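Long-range contacts in outer envelope protein 64, mitochondrial (Arabidopsis thaliana, PDB 6HPG), which probably serves as a chaperone receptor for Hsp90-dependent protein targeting to mitochondria, this chain being its TPR domain: residues A76-G81 with A95-A100; N45-F50 with Q57-D62; A5-K10 with A40-N45. All coordinates share one frame; numbering follows the deposited sequence.

Contact 1. Residues A76-G81 with A95-A100; sequences AYLRRG and ADFRHA
Residues 76-81 and 95-100 form a buried, antiparallel helix-helix contact within one hairpin, between helix 74-86 and helix 90-103. The short axes approach to 7.9 Å with their directions 160° apart. D96 carries the polar half. R80 runs out with CG anti to its backbone N, bends at chi3 and grips the carboxylate side-on: NE donates to D96 OD2 at 3.2 Å, while NH1 reaches D96 OD1 at 3.0 Å in a nearly straight bond that uses the syn lone pair. Both oxygens lie close to the guanidinium plane, but NE meets OD2 from above the carboxylate plane, so the two flat groups are tilted rather than coplanar. D96 OD2 has a second cation in R84, and R80 NH2 is hydrogen-bonded to T64 OG1 of helix 56-69, so the pair is held from several directions; the two positive charges probably keep D96 ionised. The pairing is that of a tetratricopeptide repeat, here TPR 3, G81 and A100 being the small residues against which F97 and L78 pack. G81 CA lies over one face of the F97 ring, 4.2 Å from its centroid, as a CH-pi contact; a CB on G81 would press on that ring and on Y77 O. F97 also crosses L78, whose CD2 touches A100 CB at 3.7 Å. Beside the salt bridge, with D96 OD1 at the edge of the Y77 ring, Y77 and H99 extend alongside one another, and the H99 edge is turned to the Y77 face in a T-shaped pair with centroids 4.9 Å apart and planes at 64°. H99 CD2 makes the touch, 3.6 Å from Y77 CZ and toward the rim of the ring. The Y77 hydroxyl is hydrogen-bonded to K71 O, and A110, A113 and L117 of helix 108-118 pack on L78 and F97.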
loop_
_atom_site.group_PDB
_atom_site.type_symbol
_atom_site.label_atom_id
_atom_site.label_comp_id
_atom_site.label_asym_id
_atom_site.label_seq_id
_atom_site.Cartn_x
_atom_site.Cartn_y
_atom_site.Cartn_z
ATOM N N ALA A 76 -0.414 -0.254 -4.584
ATOM C CA ALA A 76 0.096 1.089 -4.339
ATOM C C ALA A 76 -0.924 2.192 -4.659
ATOM O O ALA A 76 -1.047 3.184 -3.924
ATOM C CB ALA A 76 1.430 1.288 -5.086
ATOM N N TYR A 77 -1.678 2.004 -5.751
ATOM C CA TYR A 77 -2.733 2.903 -6.134
ATOM C C TYR A 77 -3.962 2.825 -5.191
ATOM O O TYR A 77 -4.495 3.865 -4.742
ATOM C CB TYR A 77 -3.104 2.718 -7.623
ATOM C CG TYR A 77 -1.943 3.002 -8.505
ATOM C CD1 TYR A 77 -1.514 4.325 -8.759
ATOM C CD2 TYR A 77 -1.212 1.986 -9.031
ATOM C CE1 TYR A 77 -0.376 4.581 -9.519
ATOM C CE2 TYR A 77 -0.076 2.233 -9.784
ATOM C CZ TYR A 77 0.335 3.524 -10.036
ATOM O OH TYR A 77 1.463 3.704 -10.803
ATOM N N LEU A 78 -4.409 1.595 -4.911
ATOM C CA LEU A 78 -5.514 1.345 -3.964
ATOM C C LEU A 78 -5.260 1.968 -2.606
ATOM O O LEU A 78 -6.111 2.660 -2.070
ATOM C CB LEU A 78 -5.707 -0.143 -3.778
ATOM C CG LEU A 78 -6.166 -0.918 -5.035
ATOM C CD1 LEU A 78 -6.426 -2.373 -4.685
ATOM C CD2 LEU A 78 -7.429 -0.337 -5.608
ATOM N N ARG A 79 -4.065 1.714 -2.066
ATOM C CA ARG A 79 -3.627 2.258 -0.766
ATOM C C ARG A 79 -3.370 3.779 -0.732
ATOM O O ARG A 79 -3.803 4.446 0.235
ATOM C CB ARG A 79 -2.410 1.498 -0.227
ATOM C CG ARG A 79 -2.774 0.062 0.215
ATOM C CD ARG A 79 -1.585 -0.792 0.657
ATOM N NE ARG A 79 -2.099 -2.109 0.971
ATOM C CZ ARG A 79 -1.521 -3.261 0.694
ATOM N NH1 ARG A 79 -0.321 -3.328 0.127
ATOM N NH2 ARG A 79 -2.161 -4.360 1.009
ATOM N N ARG A 80 -2.701 4.338 -1.752
ATOM C CA ARG A 80 -2.544 5.790 -1.804
ATOM C C ARG A 80 -3.919 6.452 -1.941
ATOM O O ARG A 80 -4.203 7.469 -1.282
ATOM C CB ARG A 80 -1.620 6.243 -2.927
ATOM C CG ARG A 80 -1.070 7.635 -2.657
ATOM C CD ARG A 80 0.011 8.090 -3.600
ATOM N NE ARG A 80 -0.486 8.269 -4.961
ATOM C CZ ARG A 80 0.281 8.616 -5.990
ATOM N NH1 ARG A 80 -0.251 8.745 -7.188
ATOM N NH2 ARG A 80 1.580 8.874 -5.819
ATOM N N GLY A 81 -4.764 5.842 -2.772
ATOM C CA GLY A 81 -6.168 6.221 -2.894
ATOM C C GLY A 81 -6.917 6.293 -1.585
ATOM O O GLY A 81 -7.628 7.273 -1.324
ATOM N N ALA A 95 -8.287 9.715 -8.913
ATOM C CA ALA A 95 -7.260 9.454 -9.891
ATOM C C ALA A 95 -6.566 8.104 -9.637
ATOM O O ALA A 95 -6.328 7.308 -10.585
ATOM C CB ALA A 95 -6.270 10.585 -9.904
ATOM N N ASP A 96 -6.248 7.843 -8.361
ATOM C CA ASP A 96 -5.560 6.626 -8.000
ATOM C C ASP A 96 -6.503 5.431 -8.113
ATOM O O ASP A 96 -6.104 4.391 -8.645
ATOM C CB ASP A 96 -5.024 6.673 -6.576
ATOM C CG ASP A 96 -3.827 7.546 -6.407
ATOM O OD1 ASP A 96 -3.069 7.851 -7.364
ATOM O OD2 ASP A 96 -3.627 7.892 -5.224
ATOM N N PHE A 97 -7.750 5.567 -7.653
ATOM C CA PHE A 97 -8.658 4.443 -7.775
ATOM C C PHE A 97 -8.926 4.180 -9.296
ATOM O O PHE A 97 -9.137 3.043 -9.700
ATOM C CB PHE A 97 -9.952 4.631 -6.947
ATOM C CG PHE A 97 -9.778 4.410 -5.440
ATOM C CD1 PHE A 97 -9.419 3.161 -4.924
ATOM C CD2 PHE A 97 -10.042 5.450 -4.523
ATOM C CE1 PHE A 97 -9.265 2.979 -3.545
ATOM C CE2 PHE A 97 -9.890 5.265 -3.145
ATOM C CZ PHE A 97 -9.496 4.035 -2.655
ATOM N N ARG A 98 -8.882 5.225 -10.131
ATOM C CA ARG A 98 -9.120 5.053 -11.581
ATOM C C ARG A 98 -7.966 4.356 -12.227
ATOM O O ARG A 98 -8.156 3.459 -13.050
ATOM C CB ARG A 98 -9.463 6.364 -12.249
ATOM C CG ARG A 98 -10.956 6.715 -12.079
ATOM C CD ARG A 98 -11.219 8.149 -12.451
ATOM N NE ARG A 98 -12.625 8.519 -12.313
ATOM C CZ ARG A 98 -13.079 9.771 -12.223
ATOM N NH1 ARG A 98 -12.258 10.814 -12.265
ATOM N NH2 ARG A 98 -14.390 9.993 -12.126
ATOM N N HIS A 99 -6.746 4.719 -11.810
ATOM C CA HIS A 99 -5.578 4.077 -12.351
ATOM C C HIS A 99 -5.407 2.602 -11.964
ATOM O O HIS A 99 -4.896 1.804 -12.773
ATOM C CB HIS A 99 -4.295 4.827 -12.018
ATOM C CG HIS A 99 -3.190 4.481 -12.949
ATOM N ND1 HIS A 99 -3.219 4.833 -14.285
ATOM C CD2 HIS A 99 -2.057 3.767 -12.771
ATOM C CE1 HIS A 99 -2.127 4.390 -14.881
ATOM N NE2 HIS A 99 -1.405 3.741 -13.984
ATOM N N ALA A 100 -5.811 2.245 -10.750
ATOM C CA ALA A 100 -5.803 0.855 -10.341
ATOM C C ALA A 100 -6.655 0.019 -11.274
ATOM O O ALA A 100 -6.331 -1.154 -11.516
ATOM C CB ALA A 100 -6.336 0.709 -8.932
#

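Contact 2. Residues N45-F50 with Q57-D62; sequences NRAAAF and QQAEQD
Helices 45-50 and 57-62 run antiparallel at 167°, their axes 8.1 Å apart, with the closest backbone pair at A47 and A59, CA to CA 4.1 Å. Alanine on both sides permits this approach, and A59 CB also rests on F50 CB at 3.9 Å. R46 leaves the backbone with CG anti to N, bends at chi3 and takes D62 side-on: NE to OD2 is 2.8 Å and NH2 to OD1 is 3.0 Å. Both bonds use syn lone pairs, and guanidinium and carboxylate lie nearly coplanar, 5° apart, so the two bonds fix the rotation of both groups. The F50 ring meets D62 at its edge, CE2 being 3.5 Å from D62 OD2, and Q58 over one face, where Q58 CB sits 3.7 Å from the centroid in a CH-pi contact. The Q58 amide then crosses the far end of the ring at CZ. This is the helical hairpin of TPR 2. Helix 22-35 packs against it from the preceding repeat, V26 meeting F50 and T30 OG1 bonding to R46 NH1, and helix 74-86 touches A48 and E60 from the next.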
loop_
_atom_site.group_PDB
_atom_site.type_symbol
_atom_site.label_atom_id
_atom_site.label_comp_id
_atom_site.label_asym_id
_atom_site.label_seq_id
_atom_site.Cartn_x
_atom_site.Cartn_y
_atom_site.Cartn_z
ATOM N N ASN A 45 3.621 -2.959 1.287
ATOM C CA ASN A 45 3.252 -3.581 2.531
ATOM C C ASN A 45 3.393 -2.582 3.700
ATOM O O ASN A 45 2.530 -2.508 4.567
ATOM C CB ASN A 45 4.083 -4.847 2.793
ATOM C CG ASN A 45 3.697 -6.004 1.900
ATOM O OD1 ASN A 45 2.716 -5.945 1.143
ATOM N ND2 ASN A 45 4.460 -7.063 1.976
ATOM N N ARG A 46 4.461 -1.815 3.743
ATOM C CA ARG A 46 4.590 -0.902 4.858
ATOM C C ARG A 46 3.503 0.154 4.838
ATOM O O ARG A 46 3.014 0.549 5.900
ATOM C CB ARG A 46 5.963 -0.243 4.905
ATOM C CG ARG A 46 6.226 0.343 6.282
ATOM C CD ARG A 46 7.644 0.820 6.462
ATOM N NE ARG A 46 8.003 1.834 5.476
ATOM C CZ ARG A 46 9.193 2.455 5.449
ATOM N NH1 ARG A 46 10.131 2.235 6.385
ATOM N NH2 ARG A 46 9.435 3.324 4.499
ATOM N N ALA A 47 3.153 0.656 3.633
ATOM C CA ALA A 47 1.962 1.494 3.524
ATOM C C ALA A 47 0.736 0.906 4.199
ATOM O O ALA A 47 -0.004 1.621 4.886
ATOM C CB ALA A 47 1.616 1.785 2.081
ATOM N N ALA A 48 0.471 -0.363 3.919
ATOM C CA ALA A 48 -0.680 -1.045 4.538
ATOM C C ALA A 48 -0.588 -0.979 6.053
ATOM O O ALA A 48 -1.556 -0.692 6.717
ATOM C CB ALA A 48 -0.724 -2.498 4.095
ATOM N N ALA A 49 0.583 -1.285 6.629
ATOM C CA ALA A 49 0.725 -1.168 8.117
ATOM C C ALA A 49 0.477 0.268 8.604
ATOM O O ALA A 49 -0.230 0.465 9.606
ATOM C CB ALA A 49 2.083 -1.660 8.596
ATOM N N PHE A 50 0.935 1.266 7.827
ATOM C CA PHE A 50 0.711 2.674 8.177
ATOM C C PHE A 50 -0.755 3.118 8.111
ATOM O O PHE A 50 -1.222 3.872 8.977
ATOM C CB PHE A 50 1.557 3.621 7.313
ATOM C CG PHE A 50 3.000 3.783 7.756
ATOM C CD1 PHE A 50 3.355 3.941 9.113
ATOM C CD2 PHE A 50 4.016 3.851 6.797
ATOM C CE1 PHE A 50 4.676 4.137 9.472
ATOM C CE2 PHE A 50 5.351 4.008 7.168
ATOM C CZ PHE A 50 5.676 4.164 8.491
ATOM N N GLN A 57 0.083 10.114 5.778
ATOM C CA GLN A 57 1.142 10.764 4.946
ATOM C C GLN A 57 2.278 9.814 4.643
ATOM O O GLN A 57 2.849 9.807 3.537
ATOM C CB GLN A 57 1.709 12.017 5.622
ATOM C CG GLN A 57 1.041 13.311 5.165
ATOM C CD GLN A 57 1.477 14.528 5.962
ATOM O OE1 GLN A 57 2.463 14.487 6.708
ATOM N NE2 GLN A 57 0.731 15.626 5.812
ATOM N N GLN A 58 2.630 9.038 5.664
ATOM C CA GLN A 58 3.690 8.048 5.533
ATOM C C GLN A 58 3.232 6.933 4.609
ATOM O O GLN A 58 4.040 6.381 3.878
ATOM C CB GLN A 58 4.113 7.492 6.914
ATOM C CG GLN A 58 4.695 8.573 7.821
ATOM C CD GLN A 58 5.043 8.016 9.187
ATOM O OE1 GLN A 58 4.254 8.098 10.142
ATOM N NE2 GLN A 58 6.188 7.387 9.266
ATOM N N ALA A 59 1.946 6.584 4.670
ATOM C CA ALA A 59 1.419 5.563 3.744
ATOM C C ALA A 59 1.538 6.041 2.286
ATOM O O ALA A 59 1.979 5.287 1.419
ATOM C CB ALA A 59 -0.033 5.219 4.083
ATOM N N GLU A 60 1.149 7.307 2.057
ATOM C CA GLU A 60 1.234 7.948 0.744
ATOM C C GLU A 60 2.642 7.953 0.206
ATOM O O GLU A 60 2.857 7.541 -0.932
ATOM C CB GLU A 60 0.694 9.385 0.772
ATOM C CG GLU A 60 -0.826 9.425 0.776
ATOM C CD GLU A 60 -1.433 10.791 1.116
ATOM O OE1 GLU A 60 -0.691 11.765 1.439
ATOM O OE2 GLU A 60 -2.684 10.871 1.082
ATOM N N GLN A 61 3.599 8.401 1.024
ATOM C CA GLN A 61 4.987 8.488 0.564
ATOM C C GLN A 61 5.441 7.103 0.169
ATOM O O GLN A 61 6.050 6.914 -0.863
ATOM C CB GLN A 61 5.911 9.031 1.638
ATOM C CG GLN A 61 5.731 10.495 1.884
ATOM C CD GLN A 61 6.047 10.858 3.307
ATOM O OE1 GLN A 61 7.065 10.441 3.852
ATOM N NE2 GLN A 61 5.168 11.624 3.924
ATOM N N ASP A 62 5.107 6.125 0.994
ATOM C CA ASP A 62 5.455 4.732 0.665
ATOM C C ASP A 62 4.786 4.180 -0.598
ATOM O O ASP A 62 5.410 3.410 -1.306
ATOM C CB ASP A 62 5.128 3.798 1.838
ATOM C CG ASP A 62 6.224 3.721 2.874
ATOM O OD1 ASP A 62 7.283 4.433 2.749
ATOM O OD2 ASP A 62 5.972 2.955 3.843
#

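Contact 3. Residues A5-K10 with A40-N45; sequences ASEVMK and ATYYCN
This contact joins the first helices of two successive tetratricopeptide repeats, TPR 1 and TPR 2, in the layer that lines the concave peptide-binding groove of such domains. Helices 5-10 and 40-45 run roughly parallel, 26° apart. Their axes stay 11.1 Å from each other, so long side chains have to bridge the gap. Y42 does most of this, its ring reaching across until the hydroxyl meets S6, where OH donates to OG at 2.5 Å. S6 OG lies near the plane of the ring, at its edge, and sits in the crowded position between its own backbone N and carbonyl carbon (chi1 87°). S6 OG is also hydrogen-bonded to M3 O, which ties the pair to the start of helix 2-18. K10 meets the same ring on its CD1/CE1 side: with CG anti to the backbone N (chi1 -175°) and bends at chi2 and chi3, it brings CD to 3.9 Å from Y42 CE1. A32 and I33 of helix 22-35 also pack on Y42. An alanine at Y42 would remove the ring and its hydroxyl, and with them the bond to S6 and the surface along K10, and would probably loosen the join between the two repeats. The bent K10 chain puts its ammonium beside the E7 side chain, about one turn earlier, where NZ makes a weak hydrogen bond, part of a salt bridge, to E7 OE1 at 3.1 Å. NZ also bonds to the backbone of the bound peptide, as does N45 ND2, so both residues belong to the binding site. The aliphatic part of K10 passes the N45 amide, its CG 4.0 Å from N45 ND2.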
loop_
_atom_site.group_PDB
_atom_site.type_symbol
_atom_site.label_atom_id
_atom_site.label_comp_id
_atom_site.label_asym_id
_atom_site.label_seq_id
_atom_site.Cartn_x
_atom_site.Cartn_y
_atom_site.Cartn_z
ATOM N N ALA A 5 18.127 -11.877 3.734
ATOM C CA ALA A 5 17.595 -11.329 5.016
ATOM C C ALA A 5 16.357 -10.386 4.799
ATOM O O ALA A 5 15.319 -10.454 5.500
ATOM C CB ALA A 5 18.713 -10.628 5.780
ATOM N N SER A 6 16.433 -9.595 3.745
ATOM C CA SER A 6 15.375 -8.673 3.403
ATOM C C SER A 6 14.033 -9.415 3.250
ATOM O O SER A 6 13.026 -8.949 3.759
ATOM C CB SER A 6 15.716 -7.878 2.143
ATOM O OG SER A 6 15.337 -8.530 0.939
ATOM N N GLU A 7 14.035 -10.553 2.557
ATOM C CA GLU A 7 12.800 -11.299 2.321
ATOM C C GLU A 7 12.330 -11.896 3.641
ATOM O O GLU A 7 11.147 -11.946 3.919
ATOM C CB GLU A 7 13.004 -12.414 1.296
ATOM C CG GLU A 7 11.834 -13.405 1.230
ATOM C CD GLU A 7 10.525 -12.784 0.766
ATOM O OE1 GLU A 7 9.449 -13.394 0.930
ATOM O OE2 GLU A 7 10.550 -11.680 0.211
ATOM N N VAL A 8 13.272 -12.308 4.482
ATOM C CA VAL A 8 12.940 -12.819 5.816
ATOM C C VAL A 8 12.250 -11.757 6.643
ATOM O O VAL A 8 11.162 -12.016 7.216
ATOM C CB VAL A 8 14.177 -13.463 6.508
ATOM C CG1 VAL A 8 13.928 -13.778 7.992
ATOM C CG2 VAL A 8 14.557 -14.740 5.745
ATOM N N MET A 9 12.797 -10.544 6.626
ATOM C CA MET A 9 12.189 -9.431 7.337
ATOM C C MET A 9 10.784 -9.124 6.751
ATOM O O MET A 9 9.823 -8.901 7.508
ATOM C CB MET A 9 13.088 -8.221 7.217
ATOM C CG MET A 9 14.461 -8.408 7.877
ATOM S SD MET A 9 14.235 -8.552 9.640
ATOM C CE MET A 9 14.270 -10.278 9.967
ATOM N N LYS A 10 10.662 -9.143 5.419
ATOM C CA LYS A 10 9.362 -8.971 4.838
ATOM C C LYS A 10 8.384 -9.987 5.368
ATOM O O LYS A 10 7.286 -9.614 5.831
ATOM C CB LYS A 10 9.400 -8.980 3.308
ATOM C CG LYS A 10 8.024 -8.668 2.703
ATOM C CD LYS A 10 7.780 -9.360 1.391
ATOM C CE LYS A 10 7.562 -10.848 1.597
ATOM N NZ LYS A 10 7.105 -11.457 0.306
ATOM N N ALA A 40 9.317 -2.948 -4.548
ATOM C CA ALA A 40 8.085 -2.180 -4.443
ATOM C C ALA A 40 7.139 -2.757 -3.404
ATOM O O ALA A 40 6.461 -2.002 -2.702
ATOM C CB ALA A 40 7.393 -2.112 -5.783
ATOM N N THR A 41 7.050 -4.092 -3.356
ATOM C CA THR A 41 6.181 -4.807 -2.395
ATOM C C THR A 41 6.546 -4.491 -0.910
ATOM O O THR A 41 5.676 -4.389 -0.044
ATOM C CB THR A 41 6.239 -6.311 -2.729
ATOM O OG1 THR A 41 5.841 -6.467 -4.080
ATOM C CG2 THR A 41 5.320 -7.143 -1.855
ATOM N N TYR A 42 7.825 -4.249 -0.620
ATOM C CA TYR A 42 8.221 -3.976 0.775
ATOM C C TYR A 42 7.642 -2.654 1.245
ATOM O O TYR A 42 7.052 -2.576 2.327
ATOM C CB TYR A 42 9.748 -3.886 0.923
ATOM C CG TYR A 42 10.568 -5.131 0.714
ATOM C CD1 TYR A 42 10.026 -6.296 0.206
ATOM C CD2 TYR A 42 11.945 -5.090 0.954
ATOM C CE1 TYR A 42 10.804 -7.382 0.008
ATOM C CE2 TYR A 42 12.735 -6.195 0.788
ATOM C CZ TYR A 42 12.181 -7.333 0.279
ATOM O OH TYR A 42 12.968 -8.437 0.062
ATOM N N TYR A 43 7.782 -1.634 0.383
ATOM C CA TYR A 43 7.132 -0.338 0.561
ATOM C C TYR A 43 5.568 -0.385 0.588
ATOM O O TYR A 43 4.931 0.270 1.416
ATOM C CB TYR A 43 7.606 0.671 -0.524
ATOM C CG TYR A 43 9.007 1.297 -0.293
ATOM C CD1 TYR A 43 9.151 2.418 0.488
ATOM C CD2 TYR A 43 10.134 0.782 -0.907
ATOM C CE1 TYR A 43 10.414 3.030 0.698
ATOM C CE2 TYR A 43 11.417 1.375 -0.714
ATOM C CZ TYR A 43 11.532 2.497 0.097
ATOM O OH TYR A 43 12.744 3.086 0.315
ATOM N N CYS A 44 4.985 -1.132 -0.337
ATOM C CA CYS A 44 3.527 -1.248 -0.413
ATOM C C CYS A 44 2.950 -1.902 0.817
ATOM O O CYS A 44 1.891 -1.501 1.304
ATOM C CB CYS A 44 3.114 -2.069 -1.609
ATOM S SG CYS A 44 1.494 -1.524 -2.203
ATOM N N ASN A 45 3.621 -2.959 1.287
ATOM C CA ASN A 45 3.252 -3.581 2.531
ATOM C C ASN A 45 3.393 -2.582 3.700
ATOM O O ASN A 45 2.530 -2.508 4.567
ATOM C CB ASN A 45 4.083 -4.847 2.793
ATOM C CG ASN A 45 3.697 -6.004 1.900
ATOM O OD1 ASN A 45 2.716 -5.945 1.143
ATOM N ND2 ASN A 45 4.460 -7.063 1.976
#

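Contacts 1 and 2 are equivalent hairpins within consecutive repeats, their centres about 13 Å apart, whereas contact 3 joins TPR 1 to TPR 2. Contacts 2 and 3 share helix 40-52 and N45, also with centres about 13 Å apart, and D62 OD1 of contact 2 touches Y43 CD1 at 3.6 Å. Contacts 1 and 3 lie on opposite sides of the chain's centre, about 20 Å between centres, yet R79 spans them: its NH1 makes a weak hydrogen bond to C44 O at 3.1 Å, and its NE packs on A48 CB of contact 2. K10, N45 and R79, one residue from each of three successive repeats, all hydrogen-bond the bound peptide's backbone.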